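Side-chain contact in cupin 2 conserved barrel domain protein (Desulfovibrio desulfuricans subsp. desulfuricans str. G20, PDB 2Q30), which is of unknown function but adopts the double-stranded beta-helix fold of the RmlC-like cupins and assembles as a pair of subunits: residues V27-E31 with N32-V36. Sequence-based numbering, arbitrary orientation. Where two conformers were deposited one is given.
Sequences VHESE and NFKIV
His28 and Phe33 come together at their margins across the end of a beta hairpin, ring planes 83° apart and with no stacking. His28 CD2 comes in at the phenyl edge, 3.7 Å from Phe33 CE1, while one face of the phenyl ring takes Ile35 CD1, 3.9 Å above the plane and displaced toward the rim. The imidazole CG stands anti to the backbone N (chi1 -179°), which swings the ring along the strand toward the turn, to the side of Phe33. Behind it, His28 CB packs on Ile35 CD1 at 4.0 Å, and Val27 CB touches Ile35 CG2. At the turn itself the Glu31 carboxylate and Asn32 amide run alongside each other, planes 25° apart, with Glu31 CG against the amide, 3.5 Å from Asn32 OD1.

The hairpin joins strands 23-29 and 34-40 at the margin of the five-stranded sheet and illustrates how a turn can be tied from within. Ile35 O accepts from both Val27 N (2.8 Å) and His28 N, the doubled pairing of a classic beta bulge, while Ile35 N returns a nearly straight bond to His28 O. Nearer the turn, Ser30 N donates to Phe33 O at 3.0 Å. Ser30 OG reaches forward across the bend to accept from Asn32 N at 3.2 Å and, weakly, from Phe33 N. On the other sheet face, Glu29 OE2 stays 4.5 Å from Lys34 NZ, too far for a salt bridge.

Glu56 of the second subunit is hydrogen-bonded to Ser30 OG and Asn32 ND2, and His28 NE2 makes a weak hydrogen bond with the same carboxylate. With Asn32 N and, more weakly, Phe33 N directed at its oxygen, the serine hydroxyl is probably left to donate its hydrogen bond to Glu56, consistent with the turn being tied to the second subunit through that hydroxyl.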
loop_
_atom_site.group_PDB
_atom_site.type_symbol
_atom_site.label_atom_id
_atom_site.label_comp_id
_atom_site.label_asym_id
_atom_site.label_seq_id
_atom_site.Cartn_x
_atom_site.Cartn_y
_atom_site.Cartn_z
ATOM N N VAL A 27 7.719 8.297 3.928
ATOM C CA VAL A 27 7.776 7.037 4.665
ATOM C C VAL A 27 9.102 6.384 4.338
ATOM O O VAL A 27 9.826 5.968 5.232
ATOM C CB VAL A 27 6.553 6.145 4.349
ATOM C CG1 VAL A 27 6.647 4.741 4.998
ATOM C CG2 VAL A 27 5.260 6.885 4.784
ATOM N N HIS A 28 9.413 6.298 3.057
ATOM C CA HIS A 28 10.635 5.648 2.604
ATOM C C HIS A 28 11.059 6.198 1.244
ATOM O O HIS A 28 10.211 6.597 0.418
ATOM C CB HIS A 28 10.361 4.141 2.513
ATOM C CG HIS A 28 11.531 3.321 2.091
ATOM N ND1 HIS A 28 12.515 2.922 2.971
ATOM C CD2 HIS A 28 11.862 2.801 0.891
ATOM C CE1 HIS A 28 13.405 2.188 2.329
ATOM N NE2 HIS A 28 13.036 2.105 1.064
ATOM N N GLU A 29 12.369 6.257 1.037
ATOM C CA GLU A 29 12.886 6.578 -0.265
ATOM C C GLU A 29 14.209 5.835 -0.493
ATOM O O GLU A 29 15.105 5.883 0.339
ATOM C CB GLU A 29 13.031 8.087 -0.436
ATOM C CG GLU A 29 13.391 8.454 -1.856
ATOM C CD GLU A 29 13.351 9.944 -2.156
ATOM O OE1 GLU A 29 13.270 10.774 -1.205
ATOM O OE2 GLU A 29 13.438 10.264 -3.371
ATOM N N SER A 30 14.284 5.130 -1.615
ATOM C CA SER A 30 15.495 4.405 -2.027
ATOM C C SER A 30 15.571 4.481 -3.538
ATOM O O SER A 30 14.770 5.143 -4.175
ATOM C CB SER A 30 15.370 2.936 -1.597
ATOM O OG SER A 30 14.288 2.318 -2.277
ATOM N N GLU A 31 16.569 3.824 -4.091
ATOM C CA GLU A 31 16.715 3.617 -5.536
ATOM C C GLU A 31 15.492 2.900 -6.185
ATOM O O GLU A 31 15.153 3.185 -7.341
ATOM C CB GLU A 31 17.976 2.771 -5.760
ATOM C CG GLU A 31 17.867 1.350 -5.088
ATOM C CD GLU A 31 19.141 0.868 -4.420
ATOM O OE1 GLU A 31 20.210 0.868 -5.075
ATOM O OE2 GLU A 31 19.047 0.467 -3.233
ATOM N N ASN A 32 14.800 2.042 -5.408
ATOM C CA ASN A 32 13.724 1.180 -5.895
ATOM C C ASN A 32 12.342 1.813 -5.905
ATOM O O ASN A 32 11.589 1.655 -6.867
ATOM C CB ASN A 32 13.706 -0.099 -5.067
ATOM C CG ASN A 32 15.028 -0.822 -5.100
ATOM O OD1 ASN A 32 15.547 -1.099 -6.169
ATOM N ND2 ASN A 32 15.592 -1.111 -3.935
ATOM N N PHE A 33 11.989 2.494 -4.819
ATOM C CA PHE A 33 10.748 3.255 -4.757
ATOM C C PHE A 33 10.751 4.391 -3.723
ATOM O O PHE A 33 11.628 4.479 -2.867
ATOM C CB PHE A 33 9.497 2.349 -4.576
ATOM C CG PHE A 33 9.623 1.243 -3.528
ATOM C CD1 PHE A 33 10.450 1.345 -2.391
ATOM C CD2 PHE A 33 8.814 0.104 -3.648
ATOM C CE1 PHE A 33 10.492 0.305 -1.446
ATOM C CE2 PHE A 33 8.853 -0.925 -2.683
ATOM C CZ PHE A 33 9.700 -0.810 -1.594
ATOM N N LYS A 34 9.754 5.261 -3.849
ATOM C CA LYS A 34 9.481 6.328 -2.897
ATOM C C LYS A 34 8.099 6.021 -2.364
ATOM O O LYS A 34 7.202 5.687 -3.143
ATOM C CB LYS A 34 9.517 7.706 -3.559
ATOM C CG LYS A 34 9.243 8.863 -2.598
ATOM C CD LYS A 34 9.475 10.186 -3.319
ATOM C CE LYS A 34 9.316 11.374 -2.433
ATOM N NZ LYS A 34 9.622 12.637 -3.188
ATOM N N ILE A 35 7.961 6.073 -1.049
ATOM C CA ILE A 35 6.735 5.779 -0.360
ATOM C C ILE A 35 6.422 7.015 0.474
ATOM O O ILE A 35 7.236 7.412 1.328
ATOM C CB ILE A 35 6.863 4.528 0.531
ATOM C CG1 ILE A 35 7.391 3.335 -0.260
ATOM C CG2 ILE A 35 5.511 4.185 1.147
ATOM C CD1 ILE A 35 7.581 2.022 0.587
ATOM N N VAL A 36 5.252 7.610 0.230
ATOM C CA VAL A 36 4.802 8.799 0.947
ATOM C C VAL A 36 3.327 8.695 1.305
ATOM O O VAL A 36 2.527 8.114 0.549
ATOM C CB VAL A 36 5.038 10.084 0.102
ATOM C CG1 VAL A 36 6.508 10.414 0.065
ATOM C CG2 VAL A 36 4.462 9.929 -1.314
#